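Local coordinates for mitochondrial import inner membrane translocase subunit TIM21 (Saccharomyces cerevisiae, PDB 2CIU), which helps the TIM23 complex move presequence-carrying proteins across the mitochondrial inner membrane and keeps that complex close to the TOM complex, at residues A[11-16]-A[100-105]; A[21-26]-A[113-118]; A[44-49]-A[75-80]; A[71-76]-A[86-91]. One frame throughout, in Å; residues are numbered along the deposited sequence.

Contact 1 (A[11-16]-A[100-105]); sequences FNRAVS and PDFINM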
# COMPACT_ATOMS: atom_id res chain seq x y z
N PHE A 11 4.56 -0.72 7.34
CA PHE A 11 4.49 0.43 6.44
C PHE A 11 5.81 0.65 5.69
O PHE A 11 5.82 0.84 4.48
CB PHE A 11 4.14 1.69 7.22
CG PHE A 11 4.35 2.96 6.45
CD1 PHE A 11 3.49 3.34 5.43
CD2 PHE A 11 5.46 3.76 6.71
CE1 PHE A 11 3.72 4.49 4.67
CE2 PHE A 11 5.70 4.91 5.97
CZ PHE A 11 4.83 5.28 4.95
N ASN A 12 6.93 0.61 6.41
CA ASN A 12 8.22 0.83 5.75
C ASN A 12 8.46 -0.18 4.64
O ASN A 12 8.92 0.15 3.55
CB ASN A 12 9.36 0.76 6.77
CG ASN A 12 9.42 1.97 7.69
OD1 ASN A 12 8.79 3.00 7.42
ND2 ASN A 12 10.19 1.85 8.77
N ARG A 13 8.14 -1.43 4.93
CA ARG A 13 8.31 -2.50 3.99
C ARG A 13 7.41 -2.31 2.77
O ARG A 13 7.84 -2.45 1.62
CB ARG A 13 8.00 -3.81 4.71
CG ARG A 13 8.04 -5.05 3.88
CD ARG A 13 7.73 -6.18 4.82
NE ARG A 13 7.49 -7.44 4.14
CZ ARG A 13 6.91 -8.48 4.72
NH1 ARG A 13 6.52 -8.39 5.99
NH2 ARG A 13 6.72 -9.59 4.03
N ALA A 14 6.15 -1.99 3.03
CA ALA A 14 5.18 -1.80 1.96
C ALA A 14 5.44 -0.59 1.08
O ALA A 14 5.40 -0.69 -0.14
CB ALA A 14 3.77 -1.73 2.56
N VAL A 15 5.70 0.56 1.70
CA VAL A 15 5.93 1.76 0.91
C VAL A 15 7.21 1.62 0.09
O VAL A 15 7.31 2.17 -1.01
CB VAL A 15 5.97 3.02 1.82
CG1 VAL A 15 7.27 3.06 2.63
CG2 VAL A 15 5.81 4.27 0.98
N SER A 16 8.17 0.87 0.61
CA SER A 16 9.41 0.68 -0.13
C SER A 16 9.16 -0.12 -1.39
O SER A 16 9.74 0.16 -2.44
CB SER A 16 10.46 0.00 0.76
OG SER A 16 10.83 0.87 1.81
N PRO A 100 5.65 -10.67 8.85
CA PRO A 100 4.39 -11.28 8.43
C PRO A 100 4.28 -11.44 6.93
O PRO A 100 4.96 -10.75 6.16
CB PRO A 100 3.34 -10.32 8.99
CG PRO A 100 4.04 -9.00 8.94
CD PRO A 100 5.42 -9.36 9.47
N ASP A 101 3.42 -12.36 6.51
CA ASP A 101 3.21 -12.58 5.10
C ASP A 101 2.31 -11.51 4.51
O ASP A 101 1.35 -11.07 5.15
CB ASP A 101 2.55 -13.94 4.86
CG ASP A 101 3.42 -15.10 5.28
OD1 ASP A 101 4.61 -15.11 4.90
OD2 ASP A 101 2.91 -16.01 5.98
N PHE A 102 2.63 -11.06 3.30
CA PHE A 102 1.77 -10.09 2.63
C PHE A 102 0.79 -10.97 1.86
O PHE A 102 1.19 -11.78 1.03
CB PHE A 102 2.57 -9.21 1.66
CG PHE A 102 3.19 -7.99 2.30
CD1 PHE A 102 3.30 -7.88 3.69
CD2 PHE A 102 3.67 -6.95 1.52
CE1 PHE A 102 3.88 -6.76 4.28
CE2 PHE A 102 4.25 -5.82 2.09
CZ PHE A 102 4.36 -5.73 3.47
N ILE A 103 -0.49 -10.81 2.17
CA ILE A 103 -1.55 -11.59 1.55
C ILE A 103 -2.14 -10.94 0.30
O ILE A 103 -2.46 -11.62 -0.68
CB ILE A 103 -2.70 -11.81 2.57
CG1 ILE A 103 -2.19 -12.58 3.78
CG2 ILE A 103 -3.87 -12.54 1.90
CD1 ILE A 103 -3.21 -12.72 4.89
N ASN A 104 -2.26 -9.63 0.33
CA ASN A 104 -2.86 -8.90 -0.78
C ASN A 104 -2.32 -7.48 -0.72
O ASN A 104 -2.19 -6.92 0.36
CB ASN A 104 -4.39 -8.88 -0.58
CG ASN A 104 -5.13 -8.14 -1.68
OD1 ASN A 104 -6.23 -7.61 -1.46
ND2 ASN A 104 -4.56 -8.11 -2.88
N MET A 105 -1.96 -6.91 -1.86
CA MET A 105 -1.48 -5.54 -1.88
C MET A 105 -1.75 -4.92 -3.24
O MET A 105 -1.35 -5.46 -4.27
CB MET A 105 0.01 -5.50 -1.54
CG MET A 105 0.53 -4.07 -1.46
SD MET A 105 2.31 -4.03 -1.09
CE MET A 105 2.42 -2.43 -0.42

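Contact 2 (A[21-26]-A[113-118]); sequences NKDIRS and KRYYLI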
# COMPACT_ATOMS: atom_id res chain seq x y z
N ASN A 21 8.69 0.12 -7.50
CA ASN A 21 8.01 -0.53 -8.62
C ASN A 21 7.90 0.39 -9.84
O ASN A 21 7.21 1.40 -9.80
CB ASN A 21 6.62 -0.99 -8.19
CG ASN A 21 5.91 -1.76 -9.27
OD1 ASN A 21 5.46 -1.19 -10.26
ND2 ASN A 21 5.82 -3.08 -9.10
N LYS A 22 8.59 0.01 -10.91
CA LYS A 22 8.58 0.80 -12.14
C LYS A 22 7.19 1.13 -12.68
O LYS A 22 6.92 2.27 -13.07
CB LYS A 22 9.38 0.09 -13.24
N ASP A 23 6.31 0.13 -12.71
CA ASP A 23 4.95 0.36 -13.20
C ASP A 23 4.20 1.37 -12.36
O ASP A 23 3.50 2.23 -12.90
CB ASP A 23 4.16 -0.95 -13.25
CG ASP A 23 4.56 -1.85 -14.40
OD1 ASP A 23 4.86 -1.32 -15.50
OD2 ASP A 23 4.56 -3.08 -14.23
N ILE A 24 4.33 1.28 -11.04
CA ILE A 24 3.65 2.20 -10.14
C ILE A 24 4.19 3.62 -10.32
O ILE A 24 3.43 4.59 -10.35
CB ILE A 24 3.80 1.80 -8.66
CG1 ILE A 24 3.15 0.43 -8.41
CG2 ILE A 24 3.15 2.86 -7.77
CD1 ILE A 24 1.68 0.40 -8.74
N ARG A 25 5.51 3.73 -10.46
CA ARG A 25 6.11 5.05 -10.65
C ARG A 25 5.56 5.67 -11.94
O ARG A 25 5.36 6.87 -12.01
CB ARG A 25 7.63 4.96 -10.72
CG ARG A 25 8.29 4.53 -9.42
CD ARG A 25 9.81 4.72 -9.48
NE ARG A 25 10.17 6.13 -9.44
CZ ARG A 25 10.28 6.86 -8.33
NH1 ARG A 25 10.05 6.31 -7.15
NH2 ARG A 25 10.61 8.14 -8.41
N SER A 26 5.31 4.83 -12.94
CA SER A 26 4.78 5.31 -14.20
C SER A 26 3.34 5.78 -14.01
O SER A 26 2.94 6.80 -14.57
CB SER A 26 4.83 4.21 -15.26
OG SER A 26 4.35 4.67 -16.50
N LYS A 113 -6.01 1.58 -13.91
CA LYS A 113 -6.54 0.31 -13.46
C LYS A 113 -5.86 -0.06 -12.16
O LYS A 113 -4.66 0.19 -11.99
CB LYS A 113 -6.27 -0.78 -14.50
CG LYS A 113 -6.83 -2.14 -14.13
CD LYS A 113 -6.72 -3.11 -15.29
CE LYS A 113 -7.42 -4.42 -14.97
NZ LYS A 113 -7.37 -5.37 -16.12
N ARG A 114 -6.62 -0.64 -11.23
CA ARG A 114 -6.06 -1.06 -9.96
C ARG A 114 -4.86 -1.96 -10.25
O ARG A 114 -4.96 -2.91 -11.04
CB ARG A 114 -7.11 -1.82 -9.14
CG ARG A 114 -6.56 -2.50 -7.92
CD ARG A 114 -7.72 -2.95 -7.04
NE ARG A 114 -8.45 -1.81 -6.49
CZ ARG A 114 -9.55 -1.92 -5.77
NH1 ARG A 114 -10.07 -3.12 -5.52
NH2 ARG A 114 -10.13 -0.83 -5.27
N TYR A 115 -3.74 -1.69 -9.59
CA TYR A 115 -2.52 -2.44 -9.81
C TYR A 115 -2.15 -3.33 -8.62
O TYR A 115 -1.91 -2.83 -7.52
CB TYR A 115 -1.37 -1.47 -10.10
CG TYR A 115 -0.13 -2.13 -10.62
CD1 TYR A 115 0.16 -2.11 -11.99
CD2 TYR A 115 0.74 -2.80 -9.77
CE1 TYR A 115 1.30 -2.75 -12.48
CE2 TYR A 115 1.88 -3.43 -10.25
CZ TYR A 115 2.15 -3.40 -11.61
OH TYR A 115 3.28 -4.03 -12.08
N TYR A 116 -2.10 -4.63 -8.84
CA TYR A 116 -1.75 -5.55 -7.76
C TYR A 116 -0.26 -5.84 -7.68
O TYR A 116 0.35 -6.33 -8.63
CB TYR A 116 -2.50 -6.87 -7.92
CG TYR A 116 -3.94 -6.81 -7.45
CD1 TYR A 116 -4.28 -7.23 -6.17
CD2 TYR A 116 -4.94 -6.28 -8.26
CE1 TYR A 116 -5.59 -7.13 -5.70
CE2 TYR A 116 -6.26 -6.17 -7.80
CZ TYR A 116 -6.57 -6.59 -6.52
OH TYR A 116 -7.85 -6.45 -6.04
N LEU A 117 0.34 -5.50 -6.55
CA LEU A 117 1.74 -5.79 -6.31
C LEU A 117 1.81 -7.22 -5.79
O LEU A 117 2.74 -7.96 -6.08
CB LEU A 117 2.33 -4.84 -5.26
CG LEU A 117 2.59 -3.41 -5.74
CD1 LEU A 117 3.07 -2.55 -4.57
CD2 LEU A 117 3.63 -3.43 -6.85
N ILE A 118 0.80 -7.61 -5.02
CA ILE A 118 0.74 -8.95 -4.48
C ILE A 118 -0.67 -9.45 -4.68
O ILE A 118 -1.62 -8.92 -4.10
CB ILE A 118 1.11 -8.97 -2.98
CG1 ILE A 118 2.57 -8.54 -2.83
CG2 ILE A 118 0.89 -10.37 -2.39
CD1 ILE A 118 3.07 -8.44 -1.42

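Contact 3 (A[44-49]-A[75-80]); sequences GELITN and RFHVES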
# COMPACT_ATOMS: atom_id res chain seq x y z
N GLY A 44 -0.26 8.45 6.00
CA GLY A 44 -1.42 7.64 6.30
C GLY A 44 -2.64 7.97 5.47
O GLY A 44 -2.65 8.90 4.69
N GLU A 45 -3.68 7.18 5.66
CA GLU A 45 -4.93 7.36 4.93
C GLU A 45 -5.51 8.77 5.05
O GLU A 45 -5.64 9.32 6.14
CB GLU A 45 -5.92 6.32 5.46
CG GLU A 45 -7.27 6.31 4.82
CD GLU A 45 -8.06 5.11 5.28
OE1 GLU A 45 -8.01 4.80 6.49
OE2 GLU A 45 -8.74 4.48 4.45
N LEU A 46 -5.87 9.35 3.90
CA LEU A 46 -6.46 10.68 3.87
C LEU A 46 -7.92 10.61 4.27
O LEU A 46 -8.68 9.82 3.72
CB LEU A 46 -6.35 11.29 2.47
CG LEU A 46 -4.93 11.63 2.03
CD1 LEU A 46 -4.94 12.12 0.59
CD2 LEU A 46 -4.34 12.69 2.96
N ILE A 47 -8.29 11.43 5.25
CA ILE A 47 -9.67 11.48 5.72
C ILE A 47 -10.13 12.92 5.66
O ILE A 47 -9.32 13.86 5.67
CB ILE A 47 -9.79 10.93 7.15
CG1 ILE A 47 -8.87 11.71 8.10
CG2 ILE A 47 -9.40 9.44 7.17
CD1 ILE A 47 -9.03 11.32 9.57
N THR A 48 -11.43 13.12 5.59
CA THR A 48 -11.97 14.46 5.50
C THR A 48 -13.31 14.57 6.19
O THR A 48 -14.03 13.58 6.31
CB THR A 48 -12.13 14.87 4.03
OG1 THR A 48 -12.71 16.18 3.95
CG2 THR A 48 -13.04 13.88 3.31
N ASN A 49 -13.62 15.77 6.67
CA ASN A 49 -14.90 16.06 7.31
C ASN A 49 -15.65 16.96 6.33
O ASN A 49 -16.61 17.63 6.69
CB ASN A 49 -14.69 16.80 8.63
CG ASN A 49 -13.86 18.07 8.48
OD1 ASN A 49 -13.52 18.47 7.37
ND2 ASN A 49 -13.53 18.70 9.60
N ARG A 75 -3.91 0.95 5.11
CA ARG A 75 -4.05 1.78 3.94
C ARG A 75 -3.19 3.02 4.12
O ARG A 75 -3.11 3.57 5.21
CB ARG A 75 -5.51 2.18 3.71
CG ARG A 75 -6.29 0.99 3.22
CD ARG A 75 -7.69 1.31 2.81
NE ARG A 75 -8.25 0.10 2.20
CZ ARG A 75 -9.50 -0.02 1.77
NH1 ARG A 75 -10.35 0.99 1.88
NH2 ARG A 75 -9.89 -1.16 1.23
N PHE A 76 -2.52 3.42 3.05
CA PHE A 76 -1.70 4.63 3.11
C PHE A 76 -1.59 5.20 1.70
O PHE A 76 -2.07 4.60 0.74
CB PHE A 76 -0.31 4.35 3.72
CG PHE A 76 0.53 3.38 2.94
CD1 PHE A 76 1.35 3.82 1.89
CD2 PHE A 76 0.53 2.03 3.26
CE1 PHE A 76 2.15 2.92 1.19
CE2 PHE A 76 1.33 1.13 2.56
CZ PHE A 76 2.14 1.57 1.52
N HIS A 77 -0.98 6.37 1.57
CA HIS A 77 -0.86 6.98 0.27
C HIS A 77 0.57 7.23 -0.10
O HIS A 77 1.43 7.34 0.77
CB HIS A 77 -1.57 8.33 0.22
CG HIS A 77 -3.06 8.25 0.35
ND1 HIS A 77 -3.71 8.28 1.57
CD2 HIS A 77 -4.03 8.14 -0.59
CE1 HIS A 77 -5.02 8.21 1.37
NE2 HIS A 77 -5.24 8.13 0.07
N VAL A 78 0.81 7.32 -1.41
CA VAL A 78 2.12 7.65 -1.96
C VAL A 78 1.78 8.76 -2.95
O VAL A 78 0.92 8.60 -3.82
CB VAL A 78 2.79 6.46 -2.67
CG1 VAL A 78 4.09 6.92 -3.34
CG2 VAL A 78 3.10 5.36 -1.64
N GLU A 79 2.46 9.89 -2.81
CA GLU A 79 2.18 11.05 -3.64
C GLU A 79 3.36 11.56 -4.46
O GLU A 79 4.46 11.70 -3.94
CB GLU A 79 1.69 12.19 -2.75
CG GLU A 79 1.46 13.50 -3.51
CD GLU A 79 1.05 14.66 -2.62
OE1 GLU A 79 0.94 15.79 -3.16
OE2 GLU A 79 0.84 14.48 -1.41
N SER A 80 3.11 11.82 -5.74
CA SER A 80 4.13 12.41 -6.62
C SER A 80 3.64 13.83 -6.86
O SER A 80 2.56 14.20 -6.40
CB SER A 80 4.21 11.67 -7.96
OG SER A 80 3.02 11.86 -8.71
O HOH W 1 -10.59 2.64 4.68

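Contact 4 (A[71-76]-A[86-91]); sequences HHYMRF and LVHLEA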
# COMPACT_ATOMS: atom_id res chain seq x y z
N HIS A 71 -5.80 -11.03 10.72
CA HIS A 71 -5.24 -10.41 9.51
C HIS A 71 -5.12 -8.92 9.81
O HIS A 71 -5.96 -8.35 10.50
CB HIS A 71 -6.17 -10.59 8.30
CG HIS A 71 -6.29 -12.01 7.83
ND1 HIS A 71 -6.40 -12.34 6.50
CD2 HIS A 71 -6.35 -13.17 8.51
CE1 HIS A 71 -6.52 -13.65 6.38
NE2 HIS A 71 -6.49 -14.18 7.59
N HIS A 72 -4.06 -8.30 9.30
CA HIS A 72 -3.85 -6.87 9.49
C HIS A 72 -4.10 -6.16 8.18
O HIS A 72 -3.62 -6.59 7.13
CB HIS A 72 -2.40 -6.58 9.93
CG HIS A 72 -2.07 -7.09 11.30
ND1 HIS A 72 -1.86 -6.26 12.38
CD2 HIS A 72 -1.93 -8.36 11.76
CE1 HIS A 72 -1.60 -6.99 13.45
NE2 HIS A 72 -1.63 -8.26 13.10
N TYR A 73 -4.87 -5.08 8.23
CA TYR A 73 -5.17 -4.31 7.03
C TYR A 73 -4.61 -2.91 7.24
O TYR A 73 -4.77 -2.32 8.30
CB TYR A 73 -6.68 -4.24 6.81
CG TYR A 73 -7.30 -5.59 6.58
CD1 TYR A 73 -7.48 -6.08 5.29
CD2 TYR A 73 -7.69 -6.38 7.65
CE1 TYR A 73 -8.04 -7.34 5.07
CE2 TYR A 73 -8.24 -7.64 7.45
CZ TYR A 73 -8.42 -8.11 6.16
OH TYR A 73 -8.99 -9.34 5.97
N MET A 74 -3.94 -2.39 6.22
CA MET A 74 -3.35 -1.07 6.31
C MET A 74 -3.53 -0.32 5.00
O MET A 74 -3.34 -0.88 3.92
CB MET A 74 -1.86 -1.18 6.63
CG MET A 74 -1.15 0.18 6.66
SD MET A 74 0.64 0.03 7.01
CE MET A 74 0.60 -0.08 8.76
N ARG A 75 -3.91 0.95 5.11
CA ARG A 75 -4.05 1.78 3.94
C ARG A 75 -3.19 3.02 4.12
O ARG A 75 -3.11 3.57 5.21
CB ARG A 75 -5.51 2.18 3.71
CG ARG A 75 -6.29 0.99 3.22
CD ARG A 75 -7.69 1.31 2.81
NE ARG A 75 -8.25 0.10 2.20
CZ ARG A 75 -9.50 -0.02 1.77
NH1 ARG A 75 -10.35 0.99 1.88
NH2 ARG A 75 -9.89 -1.16 1.23
N PHE A 76 -2.52 3.42 3.05
CA PHE A 76 -1.70 4.63 3.11
C PHE A 76 -1.59 5.20 1.70
O PHE A 76 -2.07 4.60 0.74
CB PHE A 76 -0.31 4.35 3.72
CG PHE A 76 0.53 3.38 2.94
CD1 PHE A 76 1.35 3.82 1.89
CD2 PHE A 76 0.53 2.03 3.26
CE1 PHE A 76 2.15 2.92 1.19
CE2 PHE A 76 1.33 1.13 2.56
CZ PHE A 76 2.14 1.57 1.52
N LEU A 86 -3.55 5.39 -3.58
CA LEU A 86 -4.02 4.81 -2.33
C LEU A 86 -3.49 3.39 -2.38
O LEU A 86 -3.69 2.69 -3.36
CB LEU A 86 -5.55 4.80 -2.27
CG LEU A 86 -6.15 4.03 -1.08
CD1 LEU A 86 -5.63 4.56 0.25
CD2 LEU A 86 -7.65 4.19 -1.13
N VAL A 87 -2.80 2.97 -1.33
CA VAL A 87 -2.23 1.63 -1.26
C VAL A 87 -2.98 0.85 -0.20
O VAL A 87 -3.22 1.35 0.90
CB VAL A 87 -0.73 1.67 -0.86
CG1 VAL A 87 -0.14 0.27 -0.83
CG2 VAL A 87 0.04 2.55 -1.85
N HIS A 88 -3.39 -0.37 -0.54
CA HIS A 88 -4.10 -1.23 0.39
C HIS A 88 -3.23 -2.46 0.62
O HIS A 88 -2.76 -3.07 -0.34
CB HIS A 88 -5.44 -1.67 -0.20
CG HIS A 88 -6.09 -2.78 0.56
ND1 HIS A 88 -6.91 -2.56 1.64
CD2 HIS A 88 -5.99 -4.13 0.43
CE1 HIS A 88 -7.28 -3.72 2.16
NE2 HIS A 88 -6.74 -4.69 1.44
N LEU A 89 -3.04 -2.83 1.88
CA LEU A 89 -2.25 -3.98 2.25
C LEU A 89 -2.96 -4.85 3.27
O LEU A 89 -3.57 -4.34 4.21
CB LEU A 89 -0.91 -3.52 2.85
CG LEU A 89 0.01 -4.55 3.50
CD1 LEU A 89 0.52 -5.52 2.44
CD2 LEU A 89 1.18 -3.84 4.20
N GLU A 90 -2.90 -6.16 3.04
CA GLU A 90 -3.44 -7.16 3.96
C GLU A 90 -2.25 -8.06 4.29
O GLU A 90 -1.59 -8.58 3.39
CB GLU A 90 -4.53 -8.01 3.30
CG GLU A 90 -5.15 -8.99 4.30
CD GLU A 90 -6.13 -9.95 3.66
OE1 GLU A 90 -6.62 -9.66 2.55
OE2 GLU A 90 -6.42 -11.00 4.27
N ALA A 91 -1.98 -8.24 5.57
CA ALA A 91 -0.88 -9.11 6.00
C ALA A 91 -1.34 -10.03 7.11
O ALA A 91 -2.40 -9.82 7.71
CB ALA A 91 0.31 -8.26 6.47
O HOH W 2 -9.63 -9.93 3.40

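Contact 1 (A[11-16]-A[100-105])
Arg13 lays its guanidinium flat over one face of the Phe102 ring, the two planes only 20° apart, with CZ 4.0 Å from the ring centroid in a cation-pi contact. The side chain runs out straight from the helix, CG anti to the backbone N (chi1 176°), and it and Phe102 slide past each other in opposite directions. NE lies offset toward the ring's rim, while Phe102 CE1 sits over the centre of the guanidinium. Beyond the ring, both terminal nitrogens close end-on upon one acceptor: NH1 is 2.8 Å and NH2 3.0 Å from Pro100 O, which lies near the guanidinium plane. This double grip and the stack together fix the rotation of the group. An alanine in place of Arg13 would probably leave Pro100 O without these two donors and take the cover from that side of Phe102. Deeper in, Ala14 CB meets Met105 CE in a tight contact of 3.3 Å, and the edge of Phe102 abuts the Ala14 backbone. The segment 11-16 of helix 6-20 crosses the segment 101-105 of strand 101-108 at -56°; Leu10 and Met17 of the helix also touch Phe102, and Leu89 of the adjoining strand 84-92 touches both Ala14 and Phe102.

Contact 2 (A[21-26]-A[113-118])
Tyr115 OH donates a hydrogen bond to Asp23 OD2 over 2.7 Å, the shortest polar link between the 21-26 helix start and the 113-118 segment. The acceptor uses its anti lone pair, turned away from OD1, and the two side chains cross at about a right angle with carboxylate and ring planes 55° apart. Asp23 CB also approaches the phenol, 3.5 Å from Tyr115 CE1. In Tyr115, chi1 of -167° sets CG anti to the backbone N, and this CG lies 3.6 Å from Ile24 CD1; on the CB side of the ring Ile24 CD1 also packs 3.5 Å from Tyr115 CD2. Next to it, Leu117 CD2 reaches the amide of Asn21, 3.2 Å from ND2, and also meets Ile24 CG1. Asn21 itself is the N-cap of helix 22-27: its OD1 accepts from Ile24 N at 2.8 Å, leaving ND2 on the side of Leu117. A phenylalanine at Tyr115 would probably keep the ring against Ile24 but leave Asp23 OD2 without its hydroxyl donor. Val18 of helix 6-20 touches both Ile24 and Leu117, and Val107 of strand 101-108 adds to the apolar side of Ile24. The contact therefore combines apolar packing round the buried Ile24 with a polar bond at the exposed Asp23, where a neutral hydroxyl serves a carboxylate in the helix turn that Asn21 caps and joins that turn to strand 115-116.

Contact 3 (A[44-49]-A[75-80])
Leu46 places CG over one face of the His77 imidazole, 3.8 Å from the ring centroid and 28° off the normal, a CH-pi contact displaced toward the rim of the ring. The leucine crosses the histidine obliquely, and its CD1 is 4.0 Å from His77 NE2. At the edge of the same ring, ND1 donates a long, weak hydrogen bond to Gly44 O, 3.4 Å away but nearly straight at 165°. Glu45 CA also lies near the ring plane, 3.7 Å from His77 CE1. The imidazole is thus bordered by three successive residues of the segment 44-49.

Alongside, Glu45 rests against the aliphatic part of Arg75: Glu45 OE2 lies 3.7 Å from Arg75 CD, and the carboxylate stands 79° from the guanidinium plane. The opposite charges do not meet directly; a water donates to Glu45 OE2 at 2.6 Å and weakly accepts from Arg75 NH1, while Arg75 NE has its stronger partner in His88.

Farther out, Thr53 and Asn55 of strand 53-55 pack on Leu46, whereas Ile84 and Leu86 flank His77. Backbone bonds tie His77 to Tyr43 and Glu45 to Arg56. These pairings mark the place where strand 41-48 passes from strand 70-79 to strand 53-55, a change of partner at a break in the strand within the antiparallel sheet of this NTF2-clan domain.

Contact 4 (A[71-76]-A[86-91])
His71 ND1 donates to Glu90 OE2 over 2.6 Å at 164°, a short His-carboxylate hydrogen bond on the anti lone pair of the oxygen and exactly in the imidazole plane. Asp65 takes up the other ring nitrogen, NE2, so the histidine is held at both nitrogens and may carry a positive charge. Further along this face, Arg75 NE donates to His88 ND1 at 3.0 Å; the acceptor lies in the guanidinium plane, and guanidinium and imidazole stand 72° apart. ND1 of His88 accepts, with Arg75 NE close to the ring plane, which suggests that any proton on this ring sits on NE2.

Between these two bonds stands Tyr73, side by side with Glu90 and pointing the same way, its CE1 3.4 Å from Glu90 CG. A water links Tyr73 OH to Glu90 OE1, while the edge of the ring meets His88 CE1.

Six backbone bonds join the strands through the hydrogen-bonded pairs His72-Ala91, Met74-Leu89 and Phe76-Val87. The side chains of these pairs share the other face, where Val87 CB sits over the Phe76 ring, 3.8 Å from its centroid, in a CH-pi contact. Val87 CG1 comes 3.5 Å from Phe76 CZ.

Strands 70-79 and 84-92 form an antiparallel hairpin. Strand 60-64 pairs beyond the first and strand 101-108 beyond the second, and helix 6-20 packs against Phe76 and Leu89 on the face of Met74, Phe76, Val87 and Leu89.

All four contacts belong to the intermembrane-space domain of Tim21 and reach one antiparallel sheet. Contact 4 joins two neighbouring strands near the middle of the domain, and contact 3 shares Arg75 and Phe76 with it, their centres about 12 Å apart. Contact 1, about 8 Å from contact 4 by centres, brings in helix 6-20 and strand 101-108; contact 2, about 14 Å from contact 1, adds the next helix and the next strand. Along the chain, contacts 1 and 2 alternate their segments, and contacts 3 and 4 are nested inside both. Contacts 1 and 2 thus place the N-terminal helices against strands near the end of the chain, with contacts 3 and 4 between them in sequence.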